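Long-range contacts in protein-tyrosine-phosphatase (PDB 7DHD), which probably removes phosphate from tyrosine residues of proteins as a low-molecular-weight protein tyrosine phosphatase: residues G14-S19 with A41-R46; D119-Y124 with Y135-E140. All coordinates share one frame; numbering follows the deposited sequence.

Contact 1 (G14-S19 with A41-R46); sequences GNICRS and AAEKSR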
ATOM      1  N   GLY A  14       6.054  -3.654  -6.641  1.00 18.38           N
ATOM      2  CA  GLY A  14       6.765  -2.543  -7.277  1.00 19.04           C
ATOM      3  C   GLY A  14       6.773  -1.230  -6.517  1.00 21.58           C
ATOM      4  O   GLY A  14       7.624  -0.374  -6.784  1.00 21.16           O
ATOM      5  N   ASN A  15       5.793  -1.043  -5.605  1.00 18.39           N
ATOM      6  CA  ASN A  15       5.598   0.199  -4.846  1.00 18.65           C
ATOM      7  C   ASN A  15       5.388   1.411  -5.794  1.00 20.83           C
ATOM      8  O   ASN A  15       5.857   2.528  -5.529  1.00 18.48           O
ATOM      9  CB  ASN A  15       6.719   0.439  -3.805  1.00 19.43           C
ATOM     10  CG  ASN A  15       6.462   1.578  -2.844  1.00 23.97           C
ATOM     11  OD1 ASN A  15       7.370   2.333  -2.504  1.00 18.26           O
ATOM     12  ND2 ASN A  15       5.226   1.740  -2.400  1.00 18.48           N
ATOM     13  N   ILE A  16       4.677   1.174  -6.918  1.00 18.57           N
ATOM     14  CA  ILE A  16       4.370   2.236  -7.890  1.00 18.11           C
ATOM     15  C   ILE A  16       2.879   2.311  -8.244  1.00 20.65           C
ATOM     16  O   ILE A  16       2.431   3.362  -8.717  1.00 19.09           O
ATOM     17  CB  ILE A  16       5.250   2.197  -9.178  1.00 21.43           C
ATOM     18  CG1 ILE A  16       5.161   0.826  -9.899  1.00 22.68           C
ATOM     19  CG2 ILE A  16       6.706   2.603  -8.879  1.00 19.80           C
ATOM     20  CD1 ILE A  16       5.565   0.854 -11.411  1.00 28.02           C
ATOM     21  N   CYS A  17       2.111   1.223  -8.037  1.00 18.93           N
ATOM     22  CA  CYS A  17       0.691   1.232  -8.349  1.00 19.72           C
ATOM     23  C   CYS A  17      -0.193   1.105  -7.101  1.00 21.91           C
ATOM     24  O   CYS A  17      -0.690   2.113  -6.611  1.00 22.74           O
ATOM     25  CB  CYS A  17       0.351   0.175  -9.398  1.00 20.59           C
ATOM     26  SG  CYS A  17       1.123   0.436 -11.027  1.00 24.52           S
ATOM     27  N   ARG A  18      -0.413  -0.127  -6.610  1.00 17.25           N
ATOM     28  CA  ARG A  18      -1.300  -0.389  -5.469  1.00 15.82           C
ATOM     29  C   ARG A  18      -0.877   0.251  -4.140  1.00 17.74           C
ATOM     30  O   ARG A  18      -1.679   0.994  -3.579  1.00 18.71           O
ATOM     31  CB  ARG A  18      -1.525  -1.902  -5.264  1.00 16.30           C
ATOM     32  CG  ARG A  18      -2.439  -2.541  -6.307  1.00 21.12           C
ATOM     33  CD  ARG A  18      -2.450  -4.052  -6.176  1.00 24.29           C
ATOM     34  NE  ARG A  18      -1.131  -4.624  -6.469  1.00 26.14           N
ATOM     35  CZ  ARG A  18      -0.832  -5.919  -6.410  1.00 36.79           C
ATOM     36  NH1 ARG A  18      -1.756  -6.807  -6.066  1.00 22.90           N
ATOM     37  NH2 ARG A  18       0.390  -6.335  -6.702  1.00 19.95           N
ATOM     38  N   SER A  19       0.342  -0.062  -3.603  1.00 15.39           N
ATOM     39  CA  SER A  19       0.721   0.444  -2.271  1.00 15.31           C
ATOM     40  C   SER A  19       0.792   2.005  -2.170  1.00 19.06           C
ATOM     41  O   SER A  19       0.297   2.498  -1.152  1.00 19.75           O
ATOM     42  CB  SER A  19       1.985  -0.217  -1.731  1.00 18.20           C
ATOM     43  OG  SER A  19       3.085  -0.035  -2.603  1.00 20.88           O
ATOM     44  N   ALA A  41       9.927  -5.795  -4.217  1.00 19.11           N
ATOM     45  CA  ALA A  41      10.917  -5.614  -5.278  1.00 19.30           C
ATOM     46  C   ALA A  41      10.670  -4.232  -5.900  1.00 21.80           C
ATOM     47  O   ALA A  41      10.262  -4.119  -7.053  1.00 20.60           O
ATOM     48  CB  ALA A  41      10.799  -6.720  -6.315  1.00 21.02           C
ATOM     49  N   ALA A  42      10.865  -3.172  -5.097  1.00 19.08           N
ATOM     50  CA  ALA A  42      10.599  -1.795  -5.511  1.00 19.37           C
ATOM     51  C   ALA A  42      11.244  -1.399  -6.854  1.00 21.01           C
ATOM     52  O   ALA A  42      12.412  -1.688  -7.073  1.00 20.14           O
ATOM     53  CB  ALA A  42      11.010  -0.824  -4.413  1.00 20.52           C
ATOM     54  N   GLU A  43      10.453  -0.775  -7.746  1.00 19.09           N
ATOM     55  CA  GLU A  43      10.884  -0.293  -9.064  1.00 20.64           C
ATOM     56  C   GLU A  43      11.735   0.936  -8.878  1.00 25.08           C
ATOM     57  O   GLU A  43      11.257   1.929  -8.311  1.00 25.00           O
ATOM     58  CB  GLU A  43       9.658   0.126  -9.910  1.00 22.71           C
ATOM     59  CG  GLU A  43       8.879  -1.043 -10.491  1.00 36.23           C
ATOM     60  CD  GLU A  43       9.609  -1.770 -11.603  1.00 63.15           C
ATOM     61  OE1 GLU A  43       9.985  -1.113 -12.601  1.00 63.87           O
ATOM     62  OE2 GLU A  43       9.828  -2.993 -11.459  1.00 62.09           O
ATOM     63  N   LYS A  44      12.962   0.906  -9.403  1.00 20.35           N
ATOM     64  CA  LYS A  44      13.867   2.053  -9.291  1.00 20.97           C
ATOM     65  C   LYS A  44      14.441   2.458 -10.648  1.00 28.05           C
ATOM     66  O   LYS A  44      14.553   1.621 -11.542  1.00 28.92           O
ATOM     67  CB  LYS A  44      15.037   1.719  -8.334  1.00 22.26           C
ATOM     68  CG  LYS A  44      14.642   1.213  -6.931  1.00 26.30           C
ATOM     69  CD  LYS A  44      14.478   2.353  -5.949  1.00 36.92           C
ATOM     70  CE  LYS A  44      14.330   1.875  -4.527  1.00 34.47           C
ATOM     71  NZ  LYS A  44      15.637   1.488  -3.931  1.00 35.06           N
ATOM     72  N   SER A  45      14.806   3.746 -10.799  1.00 25.62           N
ATOM     73  CA  SER A  45      15.478   4.241 -12.004  1.00 26.24           C
ATOM     74  C   SER A  45      16.933   4.376 -11.555  1.00 28.50           C
ATOM     75  O   SER A  45      17.293   5.354 -10.898  1.00 26.70           O
ATOM     76  CB  SER A  45      14.896   5.573 -12.462  1.00 31.07           C
ATOM     77  OG  SER A  45      15.575   5.990 -13.636  1.00 37.51           O
ATOM     78  N   ARG A  46      17.750   3.347 -11.858  1.00 27.12           N
ATOM     79  CA  ARG A  46      19.121   3.187 -11.363  1.00 28.68           C
ATOM     80  C   ARG A  46      18.954   3.056  -9.835  1.00 32.78           C
ATOM     81  O   ARG A  46      18.386   2.064  -9.388  1.00 32.55           O
ATOM     82  CB  ARG A  46      20.057   4.349 -11.777  1.00 31.55           C
ATOM     83  CG  ARG A  46      21.207   3.924 -12.664  1.00 42.06           C
ATOM     84  CD  ARG A  46      22.189   5.061 -12.843  1.00 55.81           C
ATOM     85  NE  ARG A  46      22.857   5.020 -14.143  1.00 71.50           N
ATOM     86  CZ  ARG A  46      24.000   4.387 -14.387  1.00 85.97           C
ATOM     87  NH1 ARG A  46      24.526   4.403 -15.604  1.00 73.40           N
ATOM     88  NH2 ARG A  46      24.619   3.721 -13.419  1.00 73.15           N
TER
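Glu43 and Ile16 lay their aliphatic parts obliquely across one another, beside the carbonyl of Gly14. Two methyl groups of Ile16 do the touching: CG2 sits 4.0 Å from Glu43 CB, and CD1 at the end of the longer branch comes to 3.9 Å from Glu43 CG. That branch reaches Glu43 because Ile16 CG1 is wedged between its own backbone N and carbonyl carbon (chi1 56°), while CG2 lies beside the N. Glu43 starts out toward the loop, then bends at chi2 (-71°), so that its methylenes pack and its carboxylate leads away, with a long, weak ion pair to Lys50.

The one hydrogen bond across the contact is from backbone to backbone. Glu43 N gives its hydrogen to Gly14 O at 3.0 Å, almost straight (174°). Ala42 CA adds a CA-H...O contact to Gly14 O at 3.5 Å.

Gly14 to Ser19 runs through the P-loop of the family, the phosphate-binding turn between Cys12, the predicted nucleophile, and Arg18, and on into the helix. Segment 41-46 leads into the small antiparallel hairpin 44-45/48-49 and probably belongs to the W-loop with its unusual insertion. The chemistry implies that 41-46 meets the Gly14 to Ile16 edge of the P-loop through one main-chain bond and methylene packing, while the carboxylate of Glu43 leads away.

Contact 2 (D119-Y124 with Y135-E140); sequences DIPDPY and YQLIDE
The loop that carries Asp122, the predicted proton donor of this phosphatase family, rests here on the C-terminal helix 128-146. Ile120 makes most of the loop's side of the contact, and its two branches go to different residues of the helix. CD1 lies against Leu137, 3.8 Å from Leu137 CD2, the two side chains meeting at a slant. The short branch turns to Ile138: Ile120 CG2 is 3.6 Å from Ile138 CG1, and these chains cross at about a right angle. Chi1 of Ile120 (-56°) explains the split, setting CG1 beside the backbone N and CG2 beside the carbonyl carbon.

Leu137 points at the loop with CG anti to its N (chi1 -153°), and its CD2 methyl is shared. Besides Ile120 it meets the ring of Pro121, whose CD lies 3.7 Å from Leu137 CD2, and it reaches Asp119 O at 3.8 Å. Ile138 also touches Thr21 of helix 18-29.

Further along, Tyr124 N donates to Asp122 OD1 at 3.1 Å, closing an Asx turn; the donor stands well above the carboxylate plane, 67° out of it. No hydrogen bond joins 119-124 to 135-140; their side chains pack by apolar contact. Ile120 O, by contrast, accepts from Arg18 NH1: one residue therefore seats the Asp122 loop on the helix by its side chain and meets the predicted active-site arginine by its carbonyl.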
ATOM      1  N   ASP A 119      -7.949 -10.121  -2.293  1.00 21.37           N
ATOM      2  CA  ASP A 119      -6.695  -9.590  -2.823  1.00 21.42           C
ATOM      3  C   ASP A 119      -7.025  -8.385  -3.718  1.00 24.05           C
ATOM      4  O   ASP A 119      -7.999  -8.434  -4.488  1.00 24.04           O
ATOM      5  CB  ASP A 119      -6.000 -10.665  -3.667  1.00 23.56           C
ATOM      6  CG  ASP A 119      -5.236 -11.722  -2.886  1.00 29.17           C
ATOM      7  OD1 ASP A 119      -4.842 -12.707  -3.489  1.00 33.56           O
ATOM      8  OD2 ASP A 119      -5.011 -11.532  -1.674  1.00 28.67           O
ATOM      9  N   ILE A 120      -6.215  -7.312  -3.632  1.00 18.39           N
ATOM     10  CA  ILE A 120      -6.414  -6.136  -4.473  1.00 19.70           C
ATOM     11  C   ILE A 120      -5.831  -6.436  -5.879  1.00 24.53           C
ATOM     12  O   ILE A 120      -4.667  -6.834  -5.974  1.00 21.91           O
ATOM     13  CB  ILE A 120      -5.835  -4.833  -3.837  1.00 22.35           C
ATOM     14  CG1 ILE A 120      -6.423  -4.548  -2.396  1.00 23.71           C
ATOM     15  CG2 ILE A 120      -5.979  -3.630  -4.782  1.00 22.59           C
ATOM     16  CD1 ILE A 120      -7.974  -4.342  -2.227  1.00 26.40           C
ATOM     17  N   PRO A 121      -6.625  -6.267  -6.967  1.00 22.96           N
ATOM     18  CA  PRO A 121      -6.096  -6.552  -8.314  1.00 22.40           C
ATOM     19  C   PRO A 121      -4.995  -5.592  -8.729  1.00 25.87           C
ATOM     20  O   PRO A 121      -5.097  -4.387  -8.470  1.00 24.34           O
ATOM     21  CB  PRO A 121      -7.327  -6.440  -9.219  1.00 24.96           C
ATOM     22  CG  PRO A 121      -8.237  -5.519  -8.496  1.00 29.91           C
ATOM     23  CD  PRO A 121      -8.017  -5.780  -7.028  1.00 25.12           C
ATOM     24  N   ASP A 122      -3.917  -6.141  -9.309  1.00 21.48           N
ATOM     25  CA  ASP A 122      -2.804  -5.338  -9.791  1.00 19.61           C
ATOM     26  C   ASP A 122      -3.162  -4.701 -11.149  1.00 23.41           C
ATOM     27  O   ASP A 122      -3.428  -5.428 -12.099  1.00 23.51           O
ATOM     28  CB  ASP A 122      -1.517  -6.179  -9.892  1.00 20.42           C
ATOM     29  CG  ASP A 122      -0.318  -5.419 -10.425  1.00 22.98           C
ATOM     30  OD1 ASP A 122      -0.300  -4.190 -10.309  1.00 21.68           O
ATOM     31  OD2 ASP A 122       0.600  -6.059 -10.930  1.00 26.43           O
ATOM     32  N   PRO A 123      -3.140  -3.352 -11.264  1.00 20.68           N
ATOM     33  CA  PRO A 123      -3.485  -2.714 -12.546  1.00 20.61           C
ATOM     34  C   PRO A 123      -2.282  -2.469 -13.476  1.00 24.13           C
ATOM     35  O   PRO A 123      -2.467  -1.958 -14.589  1.00 23.88           O
ATOM     36  CB  PRO A 123      -4.107  -1.377 -12.098  1.00 22.58           C
ATOM     37  CG  PRO A 123      -3.323  -1.025 -10.863  1.00 24.91           C
ATOM     38  CD  PRO A 123      -2.889  -2.338 -10.215  1.00 21.05           C
ATOM     39  N   TYR A 124      -1.052  -2.824 -13.017  1.00 20.68           N
ATOM     40  CA  TYR A 124       0.198  -2.592 -13.746  1.00 22.45           C
ATOM     41  C   TYR A 124       0.133  -3.021 -15.209  1.00 23.49           C
ATOM     42  O   TYR A 124      -0.293  -4.131 -15.491  1.00 22.44           O
ATOM     43  CB  TYR A 124       1.387  -3.245 -13.009  1.00 25.15           C
ATOM     44  CG  TYR A 124       2.739  -3.031 -13.663  1.00 30.76           C
ATOM     45  CD1 TYR A 124       3.448  -4.098 -14.199  1.00 34.25           C
ATOM     46  CD2 TYR A 124       3.319  -1.764 -13.727  1.00 32.19           C
ATOM     47  CE1 TYR A 124       4.718  -3.920 -14.751  1.00 38.50           C
ATOM     48  CE2 TYR A 124       4.579  -1.570 -14.306  1.00 34.36           C
ATOM     49  CZ  TYR A 124       5.277  -2.653 -14.806  1.00 46.72           C
ATOM     50  OH  TYR A 124       6.516  -2.472 -15.375  1.00 54.28           O
ATOM     51  N   TYR A 135      -8.401   1.147  -7.726  1.00 19.97           N
ATOM     52  CA  TYR A 135      -8.701   2.276  -6.843  1.00 19.68           C
ATOM     53  C   TYR A 135      -9.989   2.012  -6.040  1.00 23.13           C
ATOM     54  O   TYR A 135     -10.002   2.197  -4.818  1.00 21.48           O
ATOM     55  CB  TYR A 135      -8.829   3.611  -7.624  1.00 21.54           C
ATOM     56  CG  TYR A 135      -9.059   4.770  -6.681  1.00 22.91           C
ATOM     57  CD1 TYR A 135      -7.987   5.483  -6.152  1.00 24.45           C
ATOM     58  CD2 TYR A 135     -10.338   5.075  -6.218  1.00 26.22           C
ATOM     59  CE1 TYR A 135      -8.183   6.494  -5.215  1.00 27.13           C
ATOM     60  CE2 TYR A 135     -10.544   6.064  -5.257  1.00 28.03           C
ATOM     61  CZ  TYR A 135      -9.459   6.767  -4.758  1.00 32.60           C
ATOM     62  OH  TYR A 135      -9.662   7.775  -3.851  1.00 36.13           O
ATOM     63  N   GLN A 136     -11.070   1.655  -6.740  1.00 20.78           N
ATOM     64  CA  GLN A 136     -12.377   1.398  -6.114  1.00 22.10           C
ATOM     65  C   GLN A 136     -12.286   0.323  -5.001  1.00 24.35           C
ATOM     66  O   GLN A 136     -12.814   0.535  -3.914  1.00 25.25           O
ATOM     67  CB  GLN A 136     -13.445   1.055  -7.173  1.00 24.31           C
ATOM     68  CG  GLN A 136     -13.813   2.200  -8.126  1.00 40.30           C
ATOM     69  CD  GLN A 136     -14.325   3.460  -7.460  1.00 62.91           C
ATOM     70  OE1 GLN A 136     -14.983   3.432  -6.409  1.00 60.48           O
ATOM     71  NE2 GLN A 136     -14.065   4.600  -8.089  1.00 53.82           N
ATOM     72  N   LEU A 137     -11.581  -0.788  -5.244  1.00 22.49           N
ATOM     73  CA  LEU A 137     -11.433  -1.827  -4.221  1.00 22.55           C
ATOM     74  C   LEU A 137     -10.521  -1.380  -3.064  1.00 24.20           C
ATOM     75  O   LEU A 137     -10.812  -1.699  -1.912  1.00 24.57           O
ATOM     76  CB  LEU A 137     -10.999  -3.176  -4.821  1.00 22.11           C
ATOM     77  CG  LEU A 137     -11.413  -4.454  -4.035  1.00 27.23           C
ATOM     78  CD1 LEU A 137     -12.957  -4.722  -4.070  1.00 27.33           C
ATOM     79  CD2 LEU A 137     -10.676  -5.681  -4.526  1.00 30.13           C
ATOM     80  N   ILE A 138      -9.475  -0.579  -3.364  1.00 19.99           N
ATOM     81  CA  ILE A 138      -8.576  -0.020  -2.338  1.00 18.26           C
ATOM     82  C   ILE A 138      -9.386   0.898  -1.416  1.00 23.27           C
ATOM     83  O   ILE A 138      -9.260   0.801  -0.190  1.00 23.26           O
ATOM     84  CB  ILE A 138      -7.365   0.711  -2.979  1.00 20.40           C
ATOM     85  CG1 ILE A 138      -6.321  -0.309  -3.475  1.00 19.47           C
ATOM     86  CG2 ILE A 138      -6.728   1.719  -1.996  1.00 22.14           C
ATOM     87  CD1 ILE A 138      -5.236   0.249  -4.426  1.00 23.21           C
ATOM     88  N   ASP A 139     -10.262   1.737  -2.020  1.00 20.47           N
ATOM     89  CA  ASP A 139     -11.116   2.676  -1.295  1.00 20.78           C
ATOM     90  C   ASP A 139     -12.044   1.936  -0.320  1.00 25.54           C
ATOM     91  O   ASP A 139     -12.112   2.308   0.855  1.00 25.68           O
ATOM     92  CB  ASP A 139     -11.915   3.552  -2.277  1.00 22.85           C
ATOM     93  CG  ASP A 139     -12.751   4.607  -1.596  1.00 33.93           C
ATOM     94  OD1 ASP A 139     -12.169   5.493  -0.947  1.00 35.11           O
ATOM     95  OD2 ASP A 139     -13.994   4.523  -1.682  1.00 44.94           O
ATOM     96  N   GLU A 140     -12.729   0.877  -0.800  1.00 23.21           N
ATOM     97  CA  GLU A 140     -13.653   0.062   0.010  1.00 23.66           C
ATOM     98  C   GLU A 140     -12.881  -0.568   1.203  1.00 26.43           C
ATOM     99  O   GLU A 140     -13.338  -0.482   2.348  1.00 25.70           O
ATOM    100  CB  GLU A 140     -14.315  -1.020  -0.870  1.00 25.26           C
ATOM    101  CG  GLU A 140     -15.509  -1.693  -0.199  1.00 35.91           C
ATOM    102  CD  GLU A 140     -16.198  -2.837  -0.920  1.00 51.77           C
ATOM    103  OE1 GLU A 140     -15.772  -3.209  -2.038  1.00 41.97           O
ATOM    104  OE2 GLU A 140     -17.194  -3.350  -0.361  1.00 42.09           O
TER

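From the N terminus, strand 7-12 leads into the P-loop and helix 18-29; the chain returns through strand 34-39, and contact 1 then closes a loop of 21 residues by bringing 41-46 against the P-loop. The rest of the parallel sheet follows before contact 2 closes a shorter loop of 10 residues, between 119-124 and helix 128-146. The two are in series, neither nesting nor crossing, with centres about 16 Å apart. Arg18 joins them: besides its bond to Ile120, it packs its CD against Pro121 O and its CZ against Asp122 CB, while its carbonyl meets Ile138 CD1. P-loop, Asp122 loop and C-terminal helix thus converge on it.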